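PDB 5I4A: argonaute protein from Marinitoga piezophila, which uses short 5'-hydroxyl RNA guides to bind complementary targets and cleaves single-stranded DNA, and may defend the cell against invading mobile genetic elements. Local coordinates for residues Ile17-Phe22 against Lys74-Lys79; Asn513-Arg518 against Thr591-Glu596; Asp555-Trp560 against Ile570-Thr575. All coordinates share one frame; numbering follows the deposited sequence.

Contact 1: Ile17-Phe22 against Lys74-Lys79; sequences IKRLYF and KEEIIK
E76 reaches across from 74-79, an edge strand of a four-stranded antiparallel sheet within this chain's N-terminal domain, and is met by two side chains of strand 17-22 at one oxygen, OE1. CG of R19 stands anti to the backbone N (chi1 -179°) and the chain bends at chi3, which sets the guanidinium nearly perpendicular to the carboxylate, their planes 83° apart. R19 NE then meets E76 OE1 nearly along the C-O axis, in a salt bridge of 2.6 Å, backed by a weak bond from R19 NH2. Y21 OH comes from above the carboxylate plane and donates to E76 OE1 over a very short 2.5 Å. One face of the tyrosine ring carries the extended aliphatic chain of K74, whose CD lies 3.6 Å from the ring centroid in a CH-pi contact. An alanine in place of Y21 would probably cost E76 its hydroxyl donor and leave the K74 chain without the ring face it lies on. Backbone pairs I17-I78 and R19-E76 are hydrogen-bonded, with I17 N to I78 O at 2.7 Å; beyond them a water bridges Y21 N and K74 O. On the opposite face of the sheet, L20 CD2 lies alongside the E75 carboxylate, 3.5 Å from OE2, which is paired with K71. R19 NH1 also bridges to E54 of strand 51-56, so the arginine ties three strands together. With a guanidinium and a phenol hydroxyl both donating to a single oxygen, the E76 carboxylate is likely to stay ionised.

Contact 2: Asn513-Arg518 against Thr591-Glu596; sequences NVFILR and TDYTIE
In the RNase H fold of the PIWI domain, the start of the parallel-paired strand 513-519 packs against the turn that leads into helix 595-605. The close part is small and is made by side chains alone: N513 and F515 from the strand, T591 and Y593 from the turn. F515 and Y593 cross at about a right angle, the ring tip CZ of F515 lying 3.9 Å from CD2 of Y593, while I598 and Q601 of the helix touch both rings. N513 ND2 approaches the same tyrosine at CE2, 3.7 Å away, with the amide and ring planes 56° apart. These polar ends share a partner, for N513 ND2 is bonded to N443 OD1 and Y593 OH to N443 ND2, so the side-chain amide of N443 links strand and turn.

The loose side is D592, exposed between the two contact residues of the turn, and T594 beyond them, the N-cap of helix 595-605, which does not touch the strand. On the close side, T591 holds its OG1 between the backbone N and the carbonyl carbon (chi1 65°), accepting a weak bond from Y593 N at 3.3 Å and pairing with N589. T591 CG2 thereby lies 3.9 Å from N513 CB. The asparagine oxygen is covered by carbon and has no hydrogen-bonding partner in the model: N513 OD1 lies 3.5 Å from T591 CB and 3.6 Å from T591 CG2.

Contact 3: Asp555-Trp560 against Ile570-Thr575; sequences DDLKEW and IYYPKT
A positive phi of 70° at E559, in a type II turn running from L557 to W560, brings E559 N and W560 O to bear on a single residue, Y572. The ring of Y572 and the branch of L557 both lie anti to their own carbonyl carbons (chi1 -64° and -56°), so the two side chains run side by side in the same direction. E559 N donates to Y572 O at a very short 2.5 Å, nearly along the C=O axis, and Y572 N returns a bond of 3.1 Å to W560 O. Two consecutive residues set against one, the first having positive phi as third residue of the type II turn, fit a G1 beta bulge. The turn itself is closed by W560 N to L557 O at 3.0 Å, and D556 braces its entry in an Asx turn, OD1 accepting from K558 N at 3.3 Å.

L557 lies over one face of the Y572 ring, with CB 4.0 Å from the ring centroid in a CH-pi contact. Farther out along the same ring, L557 CD1 meets Y572 CE1 at 3.8 Å. The opposite end of the contact is aliphatic as well as charged: E559 extends beside K574, its OE1 3.4 Å from the lysine CD, although K574 NZ bends away to N616.

Strands 560-565 and 568-571 form a hairpin in the PIWI sheet, and the bulge sits at its open end, where I570 and I562 still pair through the backbone. There Y572 OH is bonded to I551 O in the preceding loop, while Y571 pairs by its backbone with V582 of strand 582-589 and meets Y603 of helix 595-605 edge-to-face.

Overall arrangement
Contact 1 stands apart in the N-terminal domain, its centre about 41 Å from that of contact 2 and 43 Å from that of contact 3. The other two share the mixed PIWI sheet; their centres are about 22 Å apart, their nearest atoms about 8 Å, with contact 3 nested in the loop that contact 2 closes. Segment 513-518 ends directly before D519, a presumed catalytic residue, although contact 2 packs at the segment's far end. Contact 3 approaches the catalytic residues through Y571, whose side chain is about 10 Å from those of D519 and N627. Its nearest atom is about 7 Å from the bound nucleic acid, against about 11 Å for contacts 1 and 2.

Contact 1: Ile17-Phe22 against Lys74-Lys79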
loop_
_atom_site.group_PDB
_atom_site.type_symbol
_atom_site.label_atom_id
_atom_site.label_comp_id
_atom_site.label_asym_id
_atom_site.label_seq_id
_atom_site.Cartn_x
_atom_site.Cartn_y
_atom_site.Cartn_z
ATOM N N ILE A 17 -6.488 12.497 -30.755
ATOM C CA ILE A 17 -6.405 13.749 -30.014
ATOM C C ILE A 17 -6.254 14.887 -31.011
ATOM O O ILE A 17 -5.484 14.782 -31.972
ATOM C CB ILE A 17 -5.228 13.736 -29.014
ATOM C CG1 ILE A 17 -5.420 12.624 -27.981
ATOM C CG2 ILE A 17 -5.070 15.090 -28.332
ATOM C CD1 ILE A 17 -6.776 12.643 -27.308
ATOM N N LYS A 18 -6.998 15.965 -30.788
ATOM C CA LYS A 18 -6.916 17.166 -31.609
ATOM C C LYS A 18 -6.213 18.263 -30.822
ATOM O O LYS A 18 -6.520 18.481 -29.645
ATOM C CB LYS A 18 -8.305 17.634 -32.051
ATOM C CG LYS A 18 -8.275 18.876 -32.934
ATOM C CD LYS A 18 -9.346 18.840 -34.013
ATOM C CE LYS A 18 -10.593 19.609 -33.606
ATOM N NZ LYS A 18 -11.596 19.639 -34.709
ATOM N N ARG A 19 -5.271 18.946 -31.469
ATOM C CA ARG A 19 -4.546 20.052 -30.857
ATOM C C ARG A 19 -4.865 21.333 -31.613
ATOM O O ARG A 19 -4.541 21.456 -32.800
ATOM C CB ARG A 19 -3.039 19.787 -30.841
ATOM C CG ARG A 19 -2.234 20.907 -30.198
ATOM C CD ARG A 19 -0.890 20.435 -29.661
ATOM N NE ARG A 19 -0.114 19.682 -30.640
ATOM C CZ ARG A 19 0.403 18.478 -30.416
ATOM N NH1 ARG A 19 0.236 17.888 -29.242
ATOM N NH2 ARG A 19 1.098 17.867 -31.366
ATOM N N LEU A 20 -5.498 22.279 -30.926
ATOM C CA LEU A 20 -5.880 23.565 -31.491
ATOM C C LEU A 20 -4.942 24.650 -30.982
ATOM O O LEU A 20 -4.412 24.560 -29.874
ATOM C CB LEU A 20 -7.325 23.917 -31.125
ATOM C CG LEU A 20 -8.378 22.841 -31.396
ATOM C CD1 LEU A 20 -9.745 23.312 -30.937
ATOM C CD2 LEU A 20 -8.401 22.485 -32.868
ATOM N N TYR A 21 -4.751 25.686 -31.796
ATOM C CA TYR A 21 -3.815 26.757 -31.491
ATOM C C TYR A 21 -4.526 28.101 -31.461
ATOM O O TYR A 21 -5.506 28.324 -32.179
ATOM C CB TYR A 21 -2.674 26.803 -32.513
ATOM C CG TYR A 21 -1.717 25.637 -32.413
ATOM C CD1 TYR A 21 -1.985 24.435 -33.051
ATOM C CD2 TYR A 21 -0.542 25.743 -31.679
ATOM C CE1 TYR A 21 -1.112 23.368 -32.961
ATOM C CE2 TYR A 21 0.338 24.682 -31.584
ATOM C CZ TYR A 21 0.048 23.498 -32.229
ATOM O OH TYR A 21 0.920 22.439 -32.140
ATOM N N PHE A 22 -4.013 28.999 -30.622
ATOM C CA PHE A 22 -4.548 30.343 -30.471
ATOM C C PHE A 22 -3.392 31.318 -30.317
ATOM O O PHE A 22 -2.331 30.963 -29.794
ATOM C CB PHE A 22 -5.488 30.445 -29.258
ATOM C CG PHE A 22 -6.625 29.464 -29.290
ATOM C CD1 PHE A 22 -6.465 28.180 -28.796
ATOM C CD2 PHE A 22 -7.853 29.824 -29.822
ATOM C CE1 PHE A 22 -7.506 27.274 -28.830
ATOM C CE2 PHE A 22 -8.901 28.922 -29.857
ATOM C CZ PHE A 22 -8.727 27.647 -29.361
ATOM N N LYS A 74 -3.490 26.611 -37.549
ATOM C CA LYS A 74 -2.800 25.354 -37.282
ATOM C C LYS A 74 -3.670 24.402 -36.467
ATOM O O LYS A 74 -4.249 24.782 -35.444
ATOM C CB LYS A 74 -1.490 25.634 -36.547
ATOM C CG LYS A 74 -0.539 24.453 -36.470
ATOM C CD LYS A 74 0.679 24.798 -35.626
ATOM C CE LYS A 74 1.829 23.837 -35.877
ATOM N NZ LYS A 74 3.038 24.215 -35.092
ATOM N N GLU A 75 -3.761 23.159 -36.935
ATOM C CA GLU A 75 -4.443 22.090 -36.220
ATOM C C GLU A 75 -3.685 20.792 -36.432
ATOM O O GLU A 75 -3.080 20.574 -37.484
ATOM C CB GLU A 75 -5.895 21.916 -36.680
ATOM C CG GLU A 75 -6.862 22.929 -36.103
ATOM C CD GLU A 75 -8.304 22.586 -36.409
ATOM O OE1 GLU A 75 -8.554 21.477 -36.924
ATOM O OE2 GLU A 75 -9.188 23.427 -36.135
ATOM N N GLU A 76 -3.726 19.928 -35.422
ATOM C CA GLU A 76 -3.010 18.665 -35.464
ATOM C C GLU A 76 -3.889 17.563 -34.892
ATOM O O GLU A 76 -4.656 17.780 -33.950
ATOM C CB GLU A 76 -1.685 18.753 -34.697
ATOM C CG GLU A 76 -0.688 19.712 -35.327
ATOM C CD GLU A 76 0.355 20.203 -34.349
ATOM O OE1 GLU A 76 0.027 20.350 -33.153
ATOM O OE2 GLU A 76 1.504 20.444 -34.775
ATOM N N ILE A 77 -3.769 16.376 -35.478
ATOM C CA ILE A 77 -4.523 15.201 -35.064
ATOM C C ILE A 77 -3.526 14.097 -34.753
ATOM O O ILE A 77 -2.751 13.692 -35.627
ATOM C CB ILE A 77 -5.526 14.759 -36.142
ATOM C CG1 ILE A 77 -6.695 15.745 -36.199
ATOM C CG2 ILE A 77 -6.013 13.344 -35.868
ATOM C CD1 ILE A 77 -7.180 16.051 -37.597
ATOM N N ILE A 78 -3.532 13.627 -33.510
ATOM C CA ILE A 78 -2.627 12.579 -33.053
ATOM C C ILE A 78 -3.465 11.354 -32.729
ATOM O O ILE A 78 -4.322 11.398 -31.838
ATOM C CB ILE A 78 -1.810 13.024 -31.831
ATOM C CG1 ILE A 78 -1.342 14.473 -31.992
ATOM C CG2 ILE A 78 -0.623 12.097 -31.615
ATOM C CD1 ILE A 78 -0.403 14.693 -33.162
ATOM N N LYS A 79 -3.226 10.266 -33.453
ATOM C CA LYS A 79 -3.935 9.025 -33.180
ATOM C C LYS A 79 -3.423 8.396 -31.890
ATOM O O LYS A 79 -2.246 8.520 -31.538
ATOM C CB LYS A 79 -3.756 8.046 -34.335
ATOM C CG LYS A 79 -4.217 8.584 -35.665
ATOM C CD LYS A 79 -3.677 7.737 -36.788
ATOM C CE LYS A 79 -4.355 8.064 -38.095
ATOM N NZ LYS A 79 -4.162 6.938 -39.035
HETATM O O HOH W 1 -6.277 26.160 -34.192
#

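Contact 2: Asn513-Arg518 against Thr591-Glu596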
loop_
_atom_site.group_PDB
_atom_site.type_symbol
_atom_site.label_atom_id
_atom_site.label_comp_id
_atom_site.label_asym_id
_atom_site.label_seq_id
_atom_site.Cartn_x
_atom_site.Cartn_y
_atom_site.Cartn_z
ATOM N N ASN A 513 13.689 -20.037 -13.156
ATOM C CA ASN A 513 12.821 -18.913 -13.464
ATOM C C ASN A 513 12.990 -17.836 -12.403
ATOM O O ASN A 513 13.279 -18.129 -11.240
ATOM C CB ASN A 513 11.357 -19.351 -13.549
ATOM C CG ASN A 513 11.175 -20.598 -14.395
ATOM O OD1 ASN A 513 11.174 -20.530 -15.624
ATOM N ND2 ASN A 513 11.017 -21.742 -13.739
ATOM N N VAL A 514 12.808 -16.582 -12.815
ATOM C CA VAL A 514 12.972 -15.431 -11.933
ATOM C C VAL A 514 11.742 -14.543 -12.069
ATOM O O VAL A 514 11.460 -14.026 -13.157
ATOM C CB VAL A 514 14.252 -14.638 -12.248
ATOM C CG1 VAL A 514 14.365 -13.432 -11.333
ATOM C CG2 VAL A 514 15.478 -15.525 -12.099
ATOM N N PHE A 515 11.016 -14.367 -10.970
ATOM C CA PHE A 515 9.828 -13.526 -10.929
ATOM C C PHE A 515 10.222 -12.157 -10.389
ATOM O O PHE A 515 10.684 -12.047 -9.248
ATOM C CB PHE A 515 8.743 -14.150 -10.051
ATOM C CG PHE A 515 8.159 -15.422 -10.606
ATOM C CD1 PHE A 515 8.926 -16.572 -10.704
ATOM C CD2 PHE A 515 6.834 -15.475 -11.004
ATOM C CE1 PHE A 515 8.390 -17.741 -11.208
ATOM C CE2 PHE A 515 6.293 -16.645 -11.506
ATOM C CZ PHE A 515 7.073 -17.778 -11.608
ATOM N N ILE A 516 10.041 -11.122 -11.203
ATOM C CA ILE A 516 10.336 -9.750 -10.808
ATOM C C ILE A 516 8.998 -9.044 -10.638
ATOM O O ILE A 516 8.327 -8.706 -11.621
ATOM C CB ILE A 516 11.231 -9.027 -11.822
ATOM C CG1 ILE A 516 12.593 -9.715 -11.929
ATOM C CG2 ILE A 516 11.413 -7.569 -11.429
ATOM C CD1 ILE A 516 12.658 -10.779 -13.009
ATOM N N LEU A 517 8.605 -8.827 -9.388
ATOM C CA LEU A 517 7.357 -8.157 -9.062
ATOM C C LEU A 517 7.665 -6.713 -8.685
ATOM O O LEU A 517 8.492 -6.458 -7.804
ATOM C CB LEU A 517 6.639 -8.874 -7.919
ATOM C CG LEU A 517 6.795 -10.398 -7.876
ATOM C CD1 LEU A 517 6.092 -10.970 -6.657
ATOM C CD2 LEU A 517 6.282 -11.058 -9.149
ATOM N N ARG A 518 7.008 -5.776 -9.359
ATOM C CA ARG A 518 7.286 -4.356 -9.216
ATOM C C ARG A 518 6.114 -3.658 -8.540
ATOM O O ARG A 518 4.955 -3.870 -8.914
ATOM C CB ARG A 518 7.561 -3.726 -10.584
ATOM C CG ARG A 518 7.696 -2.214 -10.584
ATOM C CD ARG A 518 8.923 -1.747 -9.819
ATOM N NE ARG A 518 9.136 -0.312 -9.992
ATOM C CZ ARG A 518 9.990 0.217 -10.863
ATOM N NH1 ARG A 518 10.725 -0.569 -11.638
ATOM N NH2 ARG A 518 10.108 1.534 -10.955
ATOM N N THR A 591 9.196 -17.424 -19.296
ATOM C CA THR A 591 9.233 -18.669 -18.549
ATOM C C THR A 591 8.380 -19.720 -19.257
ATOM O O THR A 591 7.633 -19.428 -20.197
ATOM C CB THR A 591 8.724 -18.479 -17.114
ATOM O OG1 THR A 591 7.340 -18.122 -17.132
ATOM C CG2 THR A 591 9.513 -17.401 -16.382
ATOM N N ASP A 592 8.501 -20.961 -18.799
ATOM C CA ASP A 592 7.660 -22.046 -19.285
ATOM C C ASP A 592 6.299 -22.086 -18.598
ATOM O O ASP A 592 5.496 -22.979 -18.885
ATOM C CB ASP A 592 8.379 -23.382 -19.100
ATOM C CG ASP A 592 9.708 -23.422 -19.833
ATOM O OD1 ASP A 592 9.844 -22.724 -20.864
ATOM O OD2 ASP A 592 10.614 -24.158 -19.386
ATOM N N TYR A 593 6.028 -21.139 -17.706
ATOM C CA TYR A 593 4.729 -21.039 -17.066
ATOM C C TYR A 593 3.773 -20.238 -17.935
ATOM O O TYR A 593 4.172 -19.281 -18.606
ATOM C CB TYR A 593 4.849 -20.365 -15.699
ATOM C CG TYR A 593 5.550 -21.185 -14.646
ATOM C CD1 TYR A 593 4.981 -22.354 -14.161
ATOM C CD2 TYR A 593 6.763 -20.775 -14.112
ATOM C CE1 TYR A 593 5.611 -23.102 -13.188
ATOM C CE2 TYR A 593 7.401 -21.516 -13.137
ATOM C CZ TYR A 593 6.820 -22.678 -12.677
ATOM O OH TYR A 593 7.452 -23.420 -11.705
ATOM N N THR A 594 2.508 -20.636 -17.920
ATOM C CA THR A 594 1.475 -19.822 -18.534
ATOM C C THR A 594 1.186 -18.613 -17.650
ATOM O O THR A 594 1.581 -18.560 -16.483
ATOM C CB THR A 594 0.193 -20.629 -18.743
ATOM O OG1 THR A 594 -0.431 -20.875 -17.476
ATOM C CG2 THR A 594 0.506 -21.959 -19.416
ATOM N N ILE A 595 0.496 -17.629 -18.229
ATOM C CA ILE A 595 0.078 -16.464 -17.453
ATOM C C ILE A 595 -0.738 -16.908 -16.247
ATOM O O ILE A 595 -0.479 -16.493 -15.112
ATOM C CB ILE A 595 -0.710 -15.481 -18.337
ATOM C CG1 ILE A 595 0.142 -15.022 -19.523
ATOM C CG2 ILE A 595 -1.180 -14.284 -17.524
ATOM C CD1 ILE A 595 1.478 -14.446 -19.124
ATOM N N GLU A 596 -1.716 -17.791 -16.476
ATOM C CA GLU A 596 -2.564 -18.281 -15.393
ATOM C C GLU A 596 -1.742 -18.890 -14.262
ATOM O O GLU A 596 -2.047 -18.685 -13.081
ATOM C CB GLU A 596 -3.562 -19.310 -15.929
ATOM C CG GLU A 596 -4.578 -18.759 -16.918
ATOM C CD GLU A 596 -4.050 -18.695 -18.340
ATOM O OE1 GLU A 596 -2.890 -19.094 -18.570
ATOM O OE2 GLU A 596 -4.802 -18.249 -19.232
#

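Contact 3: Asp555-Trp560 against Ile570-Thr575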
loop_
_atom_site.group_PDB
_atom_site.type_symbol
_atom_site.label_atom_id
_atom_site.label_comp_id
_atom_site.label_asym_id
_atom_site.label_seq_id
_atom_site.Cartn_x
_atom_site.Cartn_y
_atom_site.Cartn_z
ATOM N N ASP A 555 -20.428 -6.711 -5.466
ATOM C CA ASP A 555 -20.364 -8.132 -5.169
ATOM C C ASP A 555 -19.136 -8.435 -4.315
ATOM O O ASP A 555 -18.177 -7.659 -4.261
ATOM C CB ASP A 555 -20.316 -8.950 -6.459
ATOM C CG ASP A 555 -21.558 -8.775 -7.308
ATOM O OD1 ASP A 555 -22.661 -8.669 -6.733
ATOM O OD2 ASP A 555 -21.431 -8.745 -8.550
ATOM N N ASP A 556 -19.173 -9.583 -3.642
ATOM C CA ASP A 556 -18.058 -10.032 -2.815
ATOM C C ASP A 556 -17.052 -10.757 -3.700
ATOM O O ASP A 556 -17.348 -11.826 -4.246
ATOM C CB ASP A 556 -18.537 -10.940 -1.686
ATOM C CG ASP A 556 -17.391 -11.479 -0.851
ATOM O OD1 ASP A 556 -16.412 -10.734 -0.639
ATOM O OD2 ASP A 556 -17.462 -12.646 -0.414
ATOM N N LEU A 557 -15.862 -10.179 -3.835
ATOM C CA LEU A 557 -14.791 -10.754 -4.637
ATOM C C LEU A 557 -13.597 -11.178 -3.791
ATOM O O LEU A 557 -12.548 -11.519 -4.346
ATOM C CB LEU A 557 -14.348 -9.753 -5.708
ATOM C CG LEU A 557 -15.460 -9.245 -6.627
ATOM C CD1 LEU A 557 -14.986 -8.049 -7.433
ATOM C CD2 LEU A 557 -15.934 -10.355 -7.544
ATOM N N LYS A 558 -13.730 -11.164 -2.466
ATOM C CA LYS A 558 -12.612 -11.516 -1.603
ATOM C C LYS A 558 -12.184 -12.957 -1.849
ATOM O O LYS A 558 -13.021 -13.863 -1.937
ATOM C CB LYS A 558 -12.985 -11.314 -0.133
ATOM C CG LYS A 558 -13.413 -9.893 0.219
ATOM C CD LYS A 558 -13.056 -9.567 1.662
ATOM C CE LYS A 558 -13.830 -8.365 2.178
ATOM N NZ LYS A 558 -15.232 -8.726 2.531
ATOM N N GLU A 559 -10.870 -13.155 -1.975
ATOM C CA GLU A 559 -10.214 -14.424 -2.283
ATOM C C GLU A 559 -10.465 -14.890 -3.713
ATOM O O GLU A 559 -10.178 -16.047 -4.041
ATOM C CB GLU A 559 -10.614 -15.527 -1.294
ATOM C CG GLU A 559 -10.323 -15.161 0.159
ATOM C CD GLU A 559 -10.715 -16.254 1.133
ATOM O OE1 GLU A 559 -11.683 -16.058 1.898
ATOM O OE2 GLU A 559 -10.053 -17.313 1.130
ATOM N N TRP A 560 -10.978 -14.020 -4.578
ATOM C CA TRP A 560 -11.190 -14.332 -5.982
ATOM C C TRP A 560 -10.128 -13.663 -6.846
ATOM O O TRP A 560 -9.659 -12.563 -6.546
ATOM C CB TRP A 560 -12.577 -13.879 -6.445
ATOM C CG TRP A 560 -13.671 -14.794 -6.023
ATOM C CD1 TRP A 560 -14.367 -14.762 -4.849
ATOM C CD2 TRP A 560 -14.199 -15.892 -6.774
ATOM N NE1 TRP A 560 -15.298 -15.772 -4.825
ATOM C CE2 TRP A 560 -15.215 -16.480 -5.996
ATOM C CE3 TRP A 560 -13.912 -16.435 -8.030
ATOM C CZ2 TRP A 560 -15.945 -17.583 -6.432
ATOM C CZ3 TRP A 560 -14.637 -17.530 -8.461
ATOM C CH2 TRP A 560 -15.641 -18.092 -7.666
ATOM N N ILE A 570 -6.723 -9.279 -11.560
ATOM C CA ILE A 570 -6.936 -8.627 -10.274
ATOM C C ILE A 570 -7.291 -9.699 -9.263
ATOM O O ILE A 570 -8.195 -10.507 -9.505
ATOM C CB ILE A 570 -8.059 -7.574 -10.325
ATOM C CG1 ILE A 570 -7.826 -6.577 -11.449
ATOM C CG2 ILE A 570 -8.167 -6.841 -8.995
ATOM C CD1 ILE A 570 -8.919 -5.549 -11.545
ATOM N N TYR A 571 -6.596 -9.709 -8.132
ATOM C CA TYR A 571 -7.005 -10.540 -7.014
ATOM C C TYR A 571 -7.420 -9.656 -5.848
ATOM O O TYR A 571 -6.915 -8.542 -5.673
ATOM C CB TYR A 571 -5.905 -11.529 -6.596
ATOM C CG TYR A 571 -4.718 -10.954 -5.852
ATOM C CD1 TYR A 571 -4.777 -10.718 -4.481
ATOM C CD2 TYR A 571 -3.523 -10.695 -6.508
ATOM C CE1 TYR A 571 -3.689 -10.209 -3.794
ATOM C CE2 TYR A 571 -2.429 -10.190 -5.827
ATOM C CZ TYR A 571 -2.518 -9.947 -4.472
ATOM O OH TYR A 571 -1.433 -9.443 -3.790
ATOM N N TYR A 572 -8.374 -10.156 -5.072
ATOM C CA TYR A 572 -8.876 -9.465 -3.887
ATOM C C TYR A 572 -8.550 -10.332 -2.682
ATOM O O TYR A 572 -9.252 -11.325 -2.421
ATOM C CB TYR A 572 -10.380 -9.213 -3.995
ATOM C CG TYR A 572 -10.754 -8.283 -5.134
ATOM C CD1 TYR A 572 -10.808 -8.743 -6.444
ATOM C CD2 TYR A 572 -11.051 -6.946 -4.897
ATOM C CE1 TYR A 572 -11.142 -7.899 -7.485
ATOM C CE2 TYR A 572 -11.386 -6.093 -5.932
ATOM C CZ TYR A 572 -11.432 -6.575 -7.226
ATOM O OH TYR A 572 -11.766 -5.735 -8.263
ATOM N N PRO A 573 -7.495 -10.019 -1.935
ATOM C CA PRO A 573 -7.076 -10.899 -0.841
ATOM C C PRO A 573 -8.071 -10.876 0.308
ATOM O O PRO A 573 -8.842 -9.930 0.485
ATOM C CB PRO A 573 -5.724 -10.317 -0.415
ATOM C CG PRO A 573 -5.818 -8.867 -0.788
ATOM C CD PRO A 573 -6.648 -8.818 -2.041
ATOM N N LYS A 574 -8.045 -11.951 1.095
ATOM C CA LYS A 574 -8.934 -12.044 2.245
ATOM C C LYS A 574 -8.627 -10.930 3.236
ATOM O O LYS A 574 -7.465 -10.654 3.550
ATOM C CB LYS A 574 -8.802 -13.407 2.925
ATOM C CG LYS A 574 -9.763 -13.590 4.093
ATOM C CD LYS A 574 -9.857 -15.040 4.548
ATOM C CE LYS A 574 -8.714 -15.422 5.479
ATOM N NZ LYS A 574 -7.393 -15.423 4.791
ATOM N N THR A 575 -9.682 -10.279 3.718
ATOM C CA THR A 575 -9.542 -9.136 4.606
ATOM C C THR A 575 -10.832 -8.984 5.399
ATOM O O THR A 575 -11.923 -9.200 4.863
ATOM C CB THR A 575 -9.243 -7.853 3.814
ATOM O OG1 THR A 575 -8.115 -8.061 2.955
ATOM C CG2 THR A 575 -8.932 -6.707 4.744
#